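T-lymphoma invasion and metastasis-inducing protein 1 (Homo sapiens, PDB 4K2P) activates the small GTPase Rac as a guanine nucleotide exchange factor and, through its PH-CC-Ex module, probably binds phosphoinositides and partner proteins. Local coordinates at residues A15-F19 and A31-K35; W70-V76 and F89-S94; D86-C90 and L109-I113; Q189-F193 and P208-L213. The protein carries 5 engineered substitutions. Numbering follows the deposited sequence.

Interaction 1 of 4, residues A15-F19 and A31-K35; sequences AVKNF and ATRRK
Residues 15-18 run extended within strand 10-23, and Phe19 (psi -58°) departs from that conformation, while 31-35 form an irregular, mostly extended link after strand 27-30; their touching parts point in nearly opposite directions, 148° apart. The segments lie closest at one end, with the CA atoms of Phe19 and Ala31 5.1 Å apart, and splay to 7.0 Å between those of Lys17 and Lys35. At the tight end Ala31 N donates to Phe19 O over 3.0 Å, nearly straight. Further along, a water bridges the gap, donating to Asn18 O at 2.7 Å and weakly to Thr32 O at 3.3 Å. This is an interruption in the first hairpin of the PH domain, where the returning chain pulls off strand 10-23 between strands 27-30 and 37-44; in many PH domains the loop of this hairpin helps to bind phosphoinositides. Lys17, with chi1 to chi3 all t, spans the gap so that its NZ donates to Arg34 O at 3.0 Å. Arg34 takes chi1 p, chi2 t and chi3 p, which curls it back until its NE donates to Thr32 O at 3.1 Å. Asn18 (chi1 m) lays its CB over one face of the Arg34 guanidinium, and the backbone Asn18 O lies 3.3 Å from Ala31 CB. Phe19 points away, its ring turned to Leu100 and Cys90.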
loop_
_atom_site.group_PDB
_atom_site.type_symbol
_atom_site.label_atom_id
_atom_site.label_comp_id
_atom_site.label_asym_id
_atom_site.label_seq_id
_atom_site.Cartn_x
_atom_site.Cartn_y
_atom_site.Cartn_z
ATOM N N ALA A 15 17.840 7.752 -3.804
ATOM C CA ALA A 15 17.899 6.991 -5.044
ATOM C C ALA A 15 16.506 6.404 -5.255
ATOM O O ALA A 15 15.854 6.007 -4.295
ATOM C CB ALA A 15 18.951 5.902 -4.978
ATOM N N VAL A 16 16.048 6.365 -6.502
ATOM C CA VAL A 16 14.660 6.023 -6.817
ATOM C C VAL A 16 14.605 5.137 -8.050
ATOM O O VAL A 16 15.399 5.294 -8.980
ATOM C CB VAL A 16 13.801 7.276 -7.064
ATOM C CG1 VAL A 16 12.336 6.892 -7.272
ATOM C CG2 VAL A 16 13.931 8.255 -5.888
ATOM N N LYS A 17 13.660 4.203 -8.043
ATOM C CA LYS A 17 13.517 3.222 -9.102
ATOM C C LYS A 17 12.047 2.825 -9.208
ATOM O O LYS A 17 11.465 2.426 -8.212
ATOM C CB LYS A 17 14.392 2.020 -8.765
ATOM C CG LYS A 17 14.476 0.932 -9.776
ATOM C CD LYS A 17 15.515 -0.053 -9.294
ATOM C CE LYS A 17 15.691 -1.198 -10.237
ATOM N NZ LYS A 17 17.088 -1.702 -10.185
ATOM N N ASN A 18 11.435 2.935 -10.382
ATOM C CA ASN A 18 10.082 2.394 -10.557
ATOM C C ASN A 18 10.086 0.878 -10.388
ATOM O O ASN A 18 10.994 0.205 -10.856
ATOM C CB ASN A 18 9.509 2.774 -11.915
ATOM C CG ASN A 18 9.331 4.268 -12.069
ATOM O OD1 ASN A 18 9.161 4.986 -11.091
ATOM N ND2 ASN A 18 9.334 4.736 -13.304
ATOM N N PHE A 19 9.068 0.352 -9.719
ATOM C CA PHE A 19 9.061 -1.043 -9.297
ATOM C C PHE A 19 7.889 -1.839 -9.894
ATOM O O PHE A 19 8.098 -2.855 -10.559
ATOM C CB PHE A 19 9.035 -1.107 -7.771
ATOM C CG PHE A 19 9.171 -2.493 -7.221
ATOM C CD1 PHE A 19 10.155 -3.346 -7.693
ATOM C CD2 PHE A 19 8.335 -2.937 -6.211
ATOM C CE1 PHE A 19 10.285 -4.623 -7.190
ATOM C CE2 PHE A 19 8.463 -4.208 -5.702
ATOM C CZ PHE A 19 9.439 -5.054 -6.190
ATOM N N ALA A 31 8.103 -3.171 -13.559
ATOM C CA ALA A 31 8.750 -2.113 -14.316
ATOM C C ALA A 31 9.926 -2.718 -15.066
ATOM O O ALA A 31 10.432 -3.769 -14.682
ATOM C CB ALA A 31 9.214 -0.997 -13.406
ATOM N N THR A 32 10.333 -2.065 -16.151
ATOM C CA THR A 32 11.501 -2.477 -16.922
ATOM C C THR A 32 12.738 -2.575 -16.029
ATOM O O THR A 32 12.861 -1.841 -15.045
ATOM C CB THR A 32 11.776 -1.484 -18.072
ATOM O OG1 THR A 32 10.612 -1.375 -18.898
ATOM C CG2 THR A 32 12.951 -1.932 -18.925
ATOM N N ARG A 33 13.638 -3.498 -16.361
ATOM C CA ARG A 33 14.952 -3.552 -15.728
ATOM C C ARG A 33 15.666 -2.243 -16.016
ATOM O O ARG A 33 15.764 -1.833 -17.172
ATOM C CB ARG A 33 15.767 -4.744 -16.237
ATOM N N ARG A 34 16.169 -1.590 -14.974
ATOM C CA ARG A 34 16.648 -0.214 -15.091
ATOM C C ARG A 34 17.562 0.191 -13.947
ATOM O O ARG A 34 17.644 -0.487 -12.924
ATOM C CB ARG A 34 15.476 0.758 -15.137
ATOM C CG ARG A 34 14.808 0.951 -13.782
ATOM C CD ARG A 34 13.603 1.845 -13.899
ATOM N NE ARG A 34 12.606 1.286 -14.804
ATOM C CZ ARG A 34 11.567 1.967 -15.268
ATOM N NH1 ARG A 34 11.396 3.237 -14.914
ATOM N NH2 ARG A 34 10.701 1.385 -16.086
ATOM N N LYS A 35 18.220 1.332 -14.113
ATOM C CA LYS A 35 19.133 1.818 -13.099
ATOM C C LYS A 35 18.373 2.693 -12.115
ATOM O O LYS A 35 17.279 3.186 -12.403
ATOM C CB LYS A 35 20.272 2.636 -13.721
ATOM C CG LYS A 35 21.180 1.882 -14.683
ATOM C CD LYS A 35 22.419 2.710 -15.003
ATOM C CE LYS A 35 23.475 1.908 -15.755
ATOM N NZ LYS A 35 23.082 1.569 -17.151
HETATM O O HOH W 1 12.211 -1.967 -11.768
#

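Interaction 2 of 4, residues W70-V76 and F89-S94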
loop_
_atom_site.group_PDB
_atom_site.type_symbol
_atom_site.label_atom_id
_atom_site.label_comp_id
_atom_site.label_asym_id
_atom_site.label_seq_id
_atom_site.Cartn_x
_atom_site.Cartn_y
_atom_site.Cartn_z
ATOM N N TRP A 70 1.421 10.984 -6.466
ATOM C CA TRP A 70 0.341 11.127 -5.500
ATOM C C TRP A 70 0.321 9.926 -4.566
ATOM O O TRP A 70 0.217 8.798 -5.029
ATOM C CB TRP A 70 -0.983 11.260 -6.244
ATOM C CG TRP A 70 -2.180 11.533 -5.393
ATOM C CD1 TRP A 70 -2.326 12.512 -4.451
ATOM C CD2 TRP A 70 -3.420 10.819 -5.425
ATOM N NE1 TRP A 70 -3.580 12.445 -3.893
ATOM C CE2 TRP A 70 -4.270 11.415 -4.475
ATOM C CE3 TRP A 70 -3.891 9.729 -6.168
ATOM C CZ2 TRP A 70 -5.564 10.957 -4.242
ATOM C CZ3 TRP A 70 -5.173 9.275 -5.935
ATOM C CH2 TRP A 70 -5.997 9.889 -4.982
ATOM N N VAL A 71 0.409 10.158 -3.260
ATOM C CA VAL A 71 0.618 9.062 -2.317
ATOM C C VAL A 71 -0.486 8.931 -1.274
ATOM O O VAL A 71 -0.290 8.256 -0.265
ATOM C CB VAL A 71 1.972 9.211 -1.572
ATOM C CG1 VAL A 71 3.112 9.279 -2.574
ATOM C CG2 VAL A 71 1.983 10.428 -0.677
ATOM N N GLU A 72 -1.642 9.545 -1.518
ATOM C CA GLU A 72 -2.799 9.330 -0.648
ATOM C C GLU A 72 -3.101 7.839 -0.611
ATOM O O GLU A 72 -3.026 7.170 -1.633
ATOM C CB GLU A 72 -4.039 10.100 -1.132
ATOM C CG GLU A 72 -4.237 11.455 -0.467
ATOM C CD GLU A 72 -5.532 12.163 -0.872
ATOM O OE1 GLU A 72 -6.571 11.495 -1.066
ATOM O OE2 GLU A 72 -5.505 13.405 -0.994
ATOM N N ASN A 73 -3.385 7.321 0.577
ATOM C CA ASN A 73 -3.791 5.926 0.763
ATOM C C ASN A 73 -2.727 4.933 0.288
ATOM O O ASN A 73 -3.039 3.861 -0.221
ATOM C CB ASN A 73 -5.129 5.658 0.060
ATOM C CG ASN A 73 -6.281 6.414 0.698
ATOM O OD1 ASN A 73 -6.431 6.425 1.920
ATOM N ND2 ASN A 73 -7.099 7.048 -0.123
ATOM N N SER A 74 -1.465 5.297 0.493
ATOM C CA SER A 74 -0.335 4.437 0.169
ATOM C C SER A 74 0.092 3.571 1.353
ATOM O O SER A 74 -0.347 3.770 2.484
ATOM C CB SER A 74 0.855 5.279 -0.287
ATOM O OG SER A 74 0.594 5.892 -1.530
ATOM N N ILE A 75 0.944 2.594 1.073
ATOM C CA ILE A 75 1.653 1.859 2.104
ATOM C C ILE A 75 3.142 1.976 1.806
ATOM O O ILE A 75 3.558 1.921 0.660
ATOM C CB ILE A 75 1.243 0.366 2.152
ATOM C CG1 ILE A 75 -0.211 0.216 2.608
ATOM C CG2 ILE A 75 2.150 -0.414 3.102
ATOM C CD1 ILE A 75 -0.785 -1.199 2.420
ATOM N N VAL A 76 3.946 2.107 2.849
ATOM C CA VAL A 76 5.383 2.126 2.709
ATOM C C VAL A 76 5.902 1.002 3.594
ATOM O O VAL A 76 5.438 0.833 4.722
ATOM C CB VAL A 76 6.015 3.476 3.109
ATOM C CG1 VAL A 76 7.474 3.519 2.686
ATOM C CG2 VAL A 76 5.259 4.636 2.478
ATOM N N PHE A 89 13.309 1.223 0.959
ATOM C CA PHE A 89 11.888 1.084 1.281
ATOM C C PHE A 89 11.066 1.203 0.011
ATOM O O PHE A 89 11.551 1.694 -0.994
ATOM C CB PHE A 89 11.437 2.104 2.333
ATOM C CG PHE A 89 11.702 3.548 1.979
ATOM C CD1 PHE A 89 12.934 4.126 2.225
ATOM C CD2 PHE A 89 10.690 4.347 1.466
ATOM C CE1 PHE A 89 13.163 5.463 1.927
ATOM C CE2 PHE A 89 10.910 5.670 1.173
ATOM C CZ PHE A 89 12.147 6.234 1.406
ATOM N N CYS A 90 9.824 0.725 0.063
ATOM C CA CYS A 90 8.969 0.609 -1.108
ATOM C C CYS A 90 7.628 1.265 -0.816
ATOM O O CYS A 90 6.984 0.945 0.183
ATOM C CB CYS A 90 8.770 -0.860 -1.495
ATOM S SG CYS A 90 7.680 -1.128 -2.920
ATOM N N LEU A 91 7.233 2.216 -1.656
ATOM C CA LEU A 91 5.904 2.811 -1.576
ATOM C C LEU A 91 5.015 2.188 -2.627
ATOM O O LEU A 91 5.386 2.121 -3.788
ATOM C CB LEU A 91 5.968 4.334 -1.770
ATOM C CG LEU A 91 4.642 5.093 -1.585
ATOM C CD1 LEU A 91 4.873 6.476 -1.019
ATOM C CD2 LEU A 91 3.868 5.209 -2.887
ATOM N N SER A 92 3.846 1.708 -2.222
ATOM C CA SER A 92 2.819 1.294 -3.165
ATOM C C SER A 92 1.625 2.223 -2.981
ATOM O O SER A 92 1.163 2.419 -1.868
ATOM C CB SER A 92 2.425 -0.171 -2.957
ATOM O OG SER A 92 2.262 -0.477 -1.580
ATOM N N ASN A 93 1.134 2.792 -4.076
ATOM C CA ASN A 93 0.115 3.825 -3.995
ATOM C C ASN A 93 -1.285 3.244 -4.128
ATOM O O ASN A 93 -1.466 2.035 -4.082
ATOM C CB ASN A 93 0.370 4.895 -5.065
ATOM C CG ASN A 93 0.103 4.404 -6.470
ATOM O OD1 ASN A 93 -0.170 3.231 -6.688
ATOM N ND2 ASN A 93 0.179 5.310 -7.436
ATOM N N SER A 94 -2.280 4.108 -4.268
ATOM C CA SER A 94 -3.669 3.665 -4.308
ATOM C C SER A 94 -4.090 3.172 -5.690
ATOM O O SER A 94 -5.219 2.745 -5.868
ATOM C CB SER A 94 -4.591 4.802 -3.850
ATOM O OG SER A 94 -4.561 5.876 -4.773
HETATM O O HOH W 2 -1.855 7.167 -4.094
HETATM O O HOH W 3 4.447 -0.843 0.151
#
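Strands 75-78 and 88-92 form an antiparallel beta hairpin of the PH fold, and Val76, Ser94 and Leu91 give up the most surface where it is joined. Val76 and Leu91 are a non-hydrogen-bonded pair, CA atoms 4.4 Å apart, with side chains on the same face of the sheet. Val76 CG1 packs 3.5 Å from Phe89 CD2, its CG2 4.0 Å from Leu91 CD1, and that same CD1 reaches Val71 CG1 at 3.7 Å; helix 106-128 covers Val76 through Ile113 and Ile116. Beside them Ile75 and Ser92 form a hydrogen-bonded pair, Ile75 N to Ser92 O at 3.0 Å and Ser92 N to Ile75 O at 2.9 Å. Ser94 lies beyond the strand pairing, against the type II turn Val71-Ser74: its CB is 3.6 Å from Glu72 O, and its OG 3.6 Å from Trp70 CZ3. A water ties this end together, donating to Trp70 O at 2.8 Å and Glu72 O at 2.7 Å while accepting from Ser94 N at 3.1 Å.

Interaction 3 of 4, residues D86-C90 and L109-I113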
loop_
_atom_site.group_PDB
_atom_site.type_symbol
_atom_site.label_atom_id
_atom_site.label_comp_id
_atom_site.label_asym_id
_atom_site.label_seq_id
_atom_site.Cartn_x
_atom_site.Cartn_y
_atom_site.Cartn_z
ATOM N N ASP A 86 21.211 -1.788 0.936
ATOM C CA ASP A 86 20.678 -1.535 2.273
ATOM C C ASP A 86 19.821 -0.267 2.279
ATOM O O ASP A 86 19.951 0.584 1.407
ATOM C CB ASP A 86 21.810 -1.410 3.304
ATOM C CG ASP A 86 22.518 -2.729 3.574
ATOM O OD1 ASP A 86 21.870 -3.796 3.477
ATOM O OD2 ASP A 86 23.726 -2.702 3.886
ATOM N N PHE A 87 18.924 -0.177 3.255
ATOM C CA PHE A 87 18.109 1.012 3.496
ATOM C C PHE A 87 17.165 1.333 2.349
ATOM O O PHE A 87 16.917 2.498 2.030
ATOM C CB PHE A 87 19.023 2.197 3.796
ATOM C CG PHE A 87 20.081 1.875 4.797
ATOM C CD1 PHE A 87 19.750 1.210 5.965
ATOM C CD2 PHE A 87 21.404 2.193 4.567
ATOM C CE1 PHE A 87 20.723 0.886 6.898
ATOM C CE2 PHE A 87 22.376 1.871 5.497
ATOM C CZ PHE A 87 22.028 1.214 6.663
ATOM N N VAL A 88 16.615 0.276 1.762
ATOM C CA VAL A 88 15.590 0.392 0.740
ATOM C C VAL A 88 14.210 0.351 1.393
ATOM O O VAL A 88 13.990 -0.416 2.323
ATOM C CB VAL A 88 15.711 -0.738 -0.312
ATOM C CG1 VAL A 88 14.599 -0.650 -1.347
ATOM C CG2 VAL A 88 17.063 -0.674 -0.989
ATOM N N PHE A 89 13.309 1.223 0.959
ATOM C CA PHE A 89 11.888 1.084 1.281
ATOM C C PHE A 89 11.066 1.203 0.011
ATOM O O PHE A 89 11.551 1.694 -0.994
ATOM C CB PHE A 89 11.437 2.104 2.333
ATOM C CG PHE A 89 11.702 3.548 1.979
ATOM C CD1 PHE A 89 12.934 4.126 2.225
ATOM C CD2 PHE A 89 10.690 4.347 1.466
ATOM C CE1 PHE A 89 13.163 5.463 1.927
ATOM C CE2 PHE A 89 10.910 5.670 1.173
ATOM C CZ PHE A 89 12.147 6.234 1.406
ATOM N N CYS A 90 9.824 0.725 0.063
ATOM C CA CYS A 90 8.969 0.609 -1.108
ATOM C C CYS A 90 7.628 1.265 -0.816
ATOM O O CYS A 90 6.984 0.945 0.183
ATOM C CB CYS A 90 8.770 -0.860 -1.495
ATOM S SG CYS A 90 7.680 -1.128 -2.920
ATOM N N LEU A 109 15.423 5.887 7.150
ATOM C CA LEU A 109 14.399 5.081 6.509
ATOM C C LEU A 109 13.120 5.150 7.328
ATOM O O LEU A 109 12.045 5.379 6.790
ATOM C CB LEU A 109 14.869 3.632 6.355
ATOM C CG LEU A 109 13.882 2.629 5.746
ATOM C CD1 LEU A 109 14.653 1.535 5.038
ATOM C CD2 LEU A 109 12.981 2.020 6.802
ATOM N N GLU A 110 13.249 4.970 8.635
ATOM C CA GLU A 110 12.099 4.998 9.525
ATOM C C GLU A 110 11.454 6.376 9.519
ATOM O O GLU A 110 10.247 6.497 9.651
ATOM C CB GLU A 110 12.503 4.625 10.953
ATOM C CG GLU A 110 12.735 3.140 11.182
ATOM C CD GLU A 110 13.486 2.858 12.480
ATOM O OE1 GLU A 110 13.810 3.821 13.209
ATOM O OE2 GLU A 110 13.742 1.671 12.776
ATOM N N ASN A 111 12.259 7.419 9.365
ATOM C CA ASN A 111 11.723 8.773 9.331
ATOM C C ASN A 111 10.893 9.026 8.077
ATOM O O ASN A 111 9.891 9.732 8.128
ATOM C CB ASN A 111 12.850 9.798 9.436
ATOM C CG ASN A 111 13.383 9.927 10.846
ATOM O OD1 ASN A 111 12.697 9.591 11.814
ATOM N ND2 ASN A 111 14.611 10.419 10.972
ATOM N N TRP A 112 11.314 8.455 6.954
ATOM C CA TRP A 112 10.569 8.588 5.708
ATOM C C TRP A 112 9.247 7.830 5.816
ATOM O O TRP A 112 8.206 8.323 5.384
ATOM C CB TRP A 112 11.395 8.078 4.522
ATOM C CG TRP A 112 12.236 9.138 3.877
ATOM C CD1 TRP A 112 13.604 9.276 3.943
ATOM C CD2 TRP A 112 11.765 10.225 3.073
ATOM N NE1 TRP A 112 14.002 10.389 3.227
ATOM C CE2 TRP A 112 12.892 10.983 2.681
ATOM C CE3 TRP A 112 10.499 10.632 2.644
ATOM C CZ2 TRP A 112 12.786 12.116 1.881
ATOM C CZ3 TRP A 112 10.401 11.765 1.855
ATOM C CH2 TRP A 112 11.535 12.489 1.479
ATOM N N ILE A 113 9.282 6.640 6.410
ATOM C CA ILE A 113 8.070 5.847 6.558
ATOM C C ILE A 113 7.089 6.603 7.448
ATOM O O ILE A 113 5.901 6.681 7.152
ATOM C CB ILE A 113 8.365 4.447 7.142
ATOM C CG1 ILE A 113 9.091 3.601 6.092
ATOM C CG2 ILE A 113 7.067 3.749 7.554
ATOM C CD1 ILE A 113 9.464 2.215 6.540
#
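Three side chains do most of the work where strand 88-90 packs against helix 109-113: Phe89, Leu109 and Trp112. The two axes run almost parallel, 15° apart and 9.4 Å at closest approach, and no hydrogen bond joins the segments. Phe89, pointing toward the helix, adopts the p rotamer (chi1 56°, chi2 -84°), which brings its CD1 to 3.9 Å from Leu109 CG and its CZ to 3.7 Å from Trp112 CB. Leu109, with chi1 and chi2 both t, extends onto the chain where it enters the strand: its CD1 lies 3.7 Å from Phe87 C and 3.4 Å from Val88 O. Phe87 has left-handed backbone angles (64°/38°), turning the chain just before Val88 starts the strand. Trp112 starts toward the strand, but its indole swings away (chi1 -90°, chi2 108°). Its five-membered ring and the Phe89 ring are near parallel, at 22°, yet slid apart, with centroids 5.5 Å from each other, so overlap is slight. The indole instead takes a cation-pi contact from Lys10 and packs on Leu14, while Phe89 also meets Phe101. Val88 points away from the helix, to Val79 and Leu100. A C-terminal helix packed by its apolar face against one end of the curved sheet, as helix 106-128 is here, is the hallmark of the PH fold.

Interaction 4 of 4, residues Q189-F193 and P208-L213; sequences QMDLF and PNPKRL
Residues 189-193 form one regular turn of helix 168-203, Phe193 N donating to Gln189 O at 3.0 Å. Facing it, 208-213 begins extended at Pro208 and Asn209 and enters helix 210-214. The register runs in opposite senses: the CA atoms of Gln189 and Leu213 are 7.0 Å apart, those of Phe193 and Pro208 6.5 Å. The CA-to-CB bond of Gln189 points toward 208-213; Leu213 CD1 lies 3.5 Å from Gln189 O and 4.1 Å from Gln189 CB. Met190 starts away, but chi1 t with chi2 and chi3 both p folds it back, setting CE 3.8 Å from Leu213 CD2. Phe193, the centre of the contact, holds chi1 t and chi2 -91°, so that its ring is clasped between two CH-pi contacts on opposite faces. Pro208 CG sits 3.8 Å from the Phe193 ring centroid on one face, and Leu213 CD2 (chi1 t, chi2 p) 3.9 Å from it on the other. At the ring edge Phe193 CE2 is 3.7 Å from Asn209 O. Asn209 is the N-cap of the short helix, its OD1 accepting from Arg212 N at 3.1 Å. Here the chain after the long helix 168-203 turns back and packs on that helix within the CC-Ex region. Around it, helix 133-161 packs on Gln189 and Leu192, Val233 and Phe236 of helix 233-241 touch Phe193 and Met190 respectively, and strand 75-78 meets Met190 through Ile75 and Phe193 through Gln77.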
loop_
_atom_site.group_PDB
_atom_site.type_symbol
_atom_site.label_atom_id
_atom_site.label_comp_id
_atom_site.label_asym_id
_atom_site.label_seq_id
_atom_site.Cartn_x
_atom_site.Cartn_y
_atom_site.Cartn_z
ATOM N N GLN A 189 -8.541 -6.687 4.641
ATOM C CA GLN A 189 -7.338 -6.976 5.413
ATOM C C GLN A 189 -6.210 -6.048 5.006
ATOM O O GLN A 189 -5.363 -5.694 5.819
ATOM C CB GLN A 189 -6.897 -8.425 5.231
ATOM C CG GLN A 189 -7.833 -9.445 5.848
ATOM C CD GLN A 189 -7.755 -9.476 7.355
ATOM O OE1 GLN A 189 -7.009 -8.720 7.969
ATOM N NE2 GLN A 189 -8.533 -10.350 7.960
ATOM N N MET A 190 -6.188 -5.703 3.728
ATOM C CA MET A 190 -5.230 -4.759 3.201
ATOM C C MET A 190 -5.507 -3.367 3.795
ATOM O O MET A 190 -4.583 -2.672 4.207
ATOM C CB MET A 190 -5.304 -4.731 1.673
ATOM C CG MET A 190 -4.263 -3.868 1.005
ATOM S SD MET A 190 -2.572 -4.400 1.336
ATOM C CE MET A 190 -2.578 -6.045 0.608
ATOM N N ASP A 191 -6.777 -2.975 3.855
ATOM C CA ASP A 191 -7.145 -1.663 4.392
ATOM C C ASP A 191 -6.836 -1.583 5.882
ATOM O O ASP A 191 -6.356 -0.569 6.377
ATOM C CB ASP A 191 -8.623 -1.367 4.141
ATOM C CG ASP A 191 -8.909 -0.983 2.697
ATOM O OD1 ASP A 191 -8.008 -0.456 2.016
ATOM O OD2 ASP A 191 -10.039 -1.212 2.234
ATOM N N LEU A 192 -7.088 -2.679 6.584
ATOM C CA LEU A 192 -6.840 -2.769 8.017
ATOM C C LEU A 192 -5.348 -2.654 8.329
ATOM O O LEU A 192 -4.951 -1.986 9.280
ATOM C CB LEU A 192 -7.395 -4.088 8.551
ATOM C CG LEU A 192 -7.196 -4.387 10.036
ATOM C CD1 LEU A 192 -7.748 -3.276 10.893
ATOM C CD2 LEU A 192 -7.849 -5.710 10.384
ATOM N N PHE A 193 -4.532 -3.328 7.532
ATOM C CA PHE A 193 -3.079 -3.290 7.679
ATOM C C PHE A 193 -2.598 -1.862 7.446
ATOM O O PHE A 193 -1.748 -1.348 8.171
ATOM C CB PHE A 193 -2.430 -4.272 6.694
ATOM C CG PHE A 193 -0.924 -4.276 6.707
ATOM C CD1 PHE A 193 -0.208 -3.442 5.867
ATOM C CD2 PHE A 193 -0.231 -5.153 7.516
ATOM C CE1 PHE A 193 1.171 -3.456 5.864
ATOM C CE2 PHE A 193 1.147 -5.178 7.517
ATOM C CZ PHE A 193 1.852 -4.329 6.687
ATOM N N PRO A 208 2.447 -3.155 11.749
ATOM C CA PRO A 208 1.813 -4.479 11.772
ATOM C C PRO A 208 2.641 -5.512 11.022
ATOM O O PRO A 208 3.374 -5.145 10.111
ATOM C CB PRO A 208 0.469 -4.243 11.075
ATOM C CG PRO A 208 0.667 -3.013 10.268
ATOM C CD PRO A 208 1.614 -2.165 11.050
ATOM N N ASN A 209 2.503 -6.781 11.395
ATOM C CA ASN A 209 3.331 -7.857 10.855
ATOM C C ASN A 209 3.051 -8.140 9.371
ATOM O O ASN A 209 1.928 -8.472 9.013
ATOM C CB ASN A 209 3.115 -9.127 11.683
ATOM C CG ASN A 209 4.070 -10.245 11.305
ATOM O OD1 ASN A 209 4.041 -10.752 10.189
ATOM N ND2 ASN A 209 4.929 -10.631 12.241
ATOM N N PRO A 210 4.076 -8.027 8.501
ATOM C CA PRO A 210 3.830 -8.256 7.069
ATOM C C PRO A 210 3.470 -9.707 6.728
ATOM O O PRO A 210 2.653 -9.937 5.837
ATOM C CB PRO A 210 5.170 -7.881 6.407
ATOM C CG PRO A 210 5.988 -7.222 7.459
ATOM C CD PRO A 210 5.493 -7.722 8.771
ATOM N N LYS A 211 4.099 -10.667 7.398
ATOM C CA LYS A 211 3.831 -12.080 7.133
ATOM C C LYS A 211 2.375 -12.452 7.409
ATOM O O LYS A 211 1.793 -13.265 6.692
ATOM C CB LYS A 211 4.764 -12.973 7.952
ATOM C CG LYS A 211 6.183 -13.054 7.407
ATOM C CD LYS A 211 6.178 -13.712 6.033
ATOM C CE LYS A 211 7.400 -14.577 5.787
ATOM N NZ LYS A 211 8.689 -13.832 5.791
ATOM N N ARG A 212 1.785 -11.855 8.438
ATOM C CA ARG A 212 0.381 -12.103 8.736
ATOM C C ARG A 212 -0.523 -11.635 7.609
ATOM O O ARG A 212 -1.524 -12.278 7.315
ATOM C CB ARG A 212 -0.041 -11.408 10.027
ATOM C CG ARG A 212 0.288 -12.162 11.291
ATOM C CD ARG A 212 -0.415 -11.519 12.469
ATOM N NE ARG A 212 -0.026 -12.116 13.743
ATOM C CZ ARG A 212 -0.604 -13.195 14.264
ATOM N NH1 ARG A 212 -1.592 -13.805 13.620
ATOM N NH2 ARG A 212 -0.193 -13.670 15.431
ATOM N N LEU A 213 -0.183 -10.515 6.979
ATOM C CA LEU A 213 -1.013 -10.001 5.900
ATOM C C LEU A 213 -0.939 -10.914 4.691
ATOM O O LEU A 213 -1.961 -11.207 4.069
ATOM C CB LEU A 213 -0.603 -8.584 5.496
ATOM C CG LEU A 213 -1.362 -7.991 4.304
ATOM C CD1 LEU A 213 -2.850 -7.830 4.617
ATOM C CD2 LEU A 213 -0.765 -6.660 3.885
#

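Interactions 1, 2 and 3 all belong to the PH domain and reach its one curved sheet, whereas interaction 4 lies in the CC-Ex region. Interaction 1 is a surface contact, polar and partly water-bridged; interactions 2 and 3 are buried. They share Phe89 on strand 88-92 but differ in chemistry: interaction 2 adds backbone pairing to its packing, interaction 3 is side-chain packing without any hydrogen bond between its segments, and Val76 CG1 touches Ile113 CG1 at 3.8 Å between them. Phe19 CD2 meets Cys90 SG, also at 3.8 Å, connecting interaction 1 to that same strand. Partly buried interaction 4 reaches the PH sheet through Ile75 CD1, 3.8 Å from Met190 SD, so the two regions pack directly together.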